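Local coordinates for protein diguanylate cyclase/phosphodiesterase (Caldicellulosiruptor saccharolyticus, PDB 3MTK) that is the GGDEF-domain part of a longer GGDEF/EAL protein that probably takes part in cyclic di-GMP turnover, perhaps as a phosphodiesterase, at residues F123-A127 and A147-K152. Numbering follows the deposited sequence.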
loop_
_atom_site.group_PDB
_atom_site.type_symbol
_atom_site.label_atom_id
_atom_site.label_comp_id
_atom_site.label_asym_id
_atom_site.label_seq_id
_atom_site.Cartn_x
_atom_site.Cartn_y
_atom_site.Cartn_z
ATOM N N PHE A 123 9.404 5.011 -2.695
ATOM C CA PHE A 123 8.009 4.622 -2.855
ATOM C C PHE A 123 7.239 5.689 -3.608
ATOM O O PHE A 123 7.775 6.733 -3.966
ATOM C CB PHE A 123 7.319 4.458 -1.488
ATOM C CG PHE A 123 8.012 3.499 -0.539
ATOM C CD1 PHE A 123 9.168 3.875 0.137
ATOM C CD2 PHE A 123 7.491 2.239 -0.310
ATOM C CE1 PHE A 123 9.794 3.007 1.028
ATOM C CE2 PHE A 123 8.106 1.363 0.582
ATOM C CZ PHE A 123 9.261 1.750 1.252
ATOM N N ASN A 124 5.963 5.396 -3.831
ATOM C CA ASN A 124 5.016 6.301 -4.455
ATOM C C ASN A 124 3.668 5.866 -3.910
ATOM O O ASN A 124 3.452 4.677 -3.624
ATOM C CB ASN A 124 5.068 6.222 -5.974
ATOM C CG ASN A 124 5.976 7.295 -6.569
ATOM O OD1 ASN A 124 5.679 8.501 -6.483
ATOM N ND2 ASN A 124 7.092 6.871 -7.151
ATOM N N ILE A 125 2.775 6.831 -3.730
ATOM C CA ILE A 125 1.477 6.536 -3.163
ATOM C C ILE A 125 0.306 7.130 -3.922
ATOM O O ILE A 125 0.307 8.312 -4.265
ATOM C CB ILE A 125 1.426 7.010 -1.695
ATOM C CG1 ILE A 125 2.241 6.050 -0.828
ATOM C CG2 ILE A 125 -0.003 7.095 -1.210
ATOM C CD1 ILE A 125 2.331 6.463 0.644
ATOM N N GLY A 126 -0.684 6.285 -4.184
ATOM C CA GLY A 126 -1.885 6.718 -4.866
ATOM C C GLY A 126 -3.019 6.444 -3.898
ATOM O O GLY A 126 -3.115 5.338 -3.352
ATOM N N ALA A 127 -3.872 7.433 -3.660
ATOM C CA ALA A 127 -4.979 7.241 -2.722
ATOM C C ALA A 127 -6.320 7.700 -3.286
ATOM O O ALA A 127 -6.374 8.551 -4.174
ATOM C CB ALA A 127 -4.680 7.974 -1.415
ATOM N N ALA A 147 -4.021 7.332 -9.663
ATOM C CA ALA A 147 -3.334 8.252 -8.768
ATOM C C ALA A 147 -1.865 7.848 -8.623
ATOM O O ALA A 147 -0.968 8.694 -8.608
ATOM C CB ALA A 147 -4.017 8.245 -7.406
ATOM N N LEU A 148 -1.624 6.548 -8.515
ATOM C CA LEU A 148 -0.268 6.041 -8.366
ATOM C C LEU A 148 0.537 6.396 -9.620
ATOM O O LEU A 148 1.684 6.836 -9.537
ATOM C CB LEU A 148 -0.323 4.532 -8.146
ATOM C CG LEU A 148 0.959 3.839 -7.726
ATOM C CD1 LEU A 148 1.632 4.594 -6.573
ATOM C CD2 LEU A 148 0.605 2.404 -7.332
ATOM N N ILE A 149 -0.086 6.222 -10.780
ATOM C CA ILE A 149 0.559 6.551 -12.041
ATOM C C ILE A 149 0.903 8.049 -12.045
ATOM O O ILE A 149 2.031 8.441 -12.340
ATOM C CB ILE A 149 -0.375 6.220 -13.232
ATOM C CG1 ILE A 149 -0.670 4.715 -13.250
ATOM C CG2 ILE A 149 0.264 6.655 -14.545
ATOM C CD1 ILE A 149 -1.690 4.275 -14.287
ATOM N N LYS A 150 -0.068 8.882 -11.697
ATOM C CA LYS A 150 0.145 10.327 -11.673
ATOM C C LYS A 150 1.267 10.701 -10.713
ATOM O O LYS A 150 2.001 11.667 -10.941
ATOM C CB LYS A 150 -1.140 11.045 -11.246
ATOM C CG LYS A 150 -2.357 10.731 -12.107
ATOM C CD LYS A 150 -2.212 11.269 -13.529
ATOM C CE LYS A 150 -3.483 11.043 -14.345
ATOM N NZ LYS A 150 -3.347 11.476 -15.773
ATOM N N ALA A 151 1.394 9.931 -9.637
ATOM C CA ALA A 151 2.407 10.197 -8.628
ATOM C C ALA A 151 3.805 9.864 -9.128
ATOM O O ALA A 151 4.765 10.577 -8.828
ATOM C CB ALA A 151 2.097 9.409 -7.343
ATOM N N LYS A 152 3.927 8.782 -9.886
ATOM C CA LYS A 152 5.235 8.398 -10.387
ATOM C C LYS A 152 5.731 9.355 -11.473
ATOM O O LYS A 152 6.933 9.555 -11.625
ATOM C CB LYS A 152 5.204 6.958 -10.886
ATOM C CG LYS A 152 4.905 5.955 -9.779
ATOM C CD LYS A 152 5.160 4.508 -10.211
ATOM C CE LYS A 152 4.243 4.086 -11.344
ATOM N NZ LYS A 152 4.467 2.670 -11.733
#
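Strand 123-127 and helix 147-152 run roughly antiparallel, their axes inclined at 141° and only 6.3 Å apart at closest approach. Spacing tightens along the strand: the CA atoms of Asn124 and Ala151 lie 6.3 Å apart, those of Gly126 and Leu148 just 3.9 Å. Gly126 makes this possible, since its CA sits 3.7 Å from both Leu148 N and Ala147 CB, and a modelled CB would clash with the Leu148 nitrogen. One turn apart on the helix and joined by the Ala151 N to Ala147 O hydrogen bond (2.9 Å), Ala147 and Ala151 point their methyls at the strand; Ala151 CB rests 3.7 Å from Ile125 O. Leu148 leaves the helix sideways, but its CD1 reaches to 3.5 Å from Asn124 O and 3.8 Å from Asn124 CB. Asn124 itself points at the helix, its side chain packing against Ala151 and the aliphatic part of Lys152, whose ammonium leads away to a salt bridge with Glu43 on strand 37-44. Phe123, Ile125 and Ala127 direct their CA-to-CB bonds away from this helix; Phe123 and Ile125 pack on helix 97-108. Strand 123-129 is central in the mixed sheet of the GGDEF domain, and helix 137-154 leads from it to the parallel neighbour 159-163, a beta-alpha-beta connection. Small residues, Gly126 against Ala147, and Ala151 over the Ile125 carbonyl, thus let helix backbone lie almost directly on sheet backbone, while the larger Asn124 and Leu148 fill the remaining packing, with polar groups gathered at the Asn124 end.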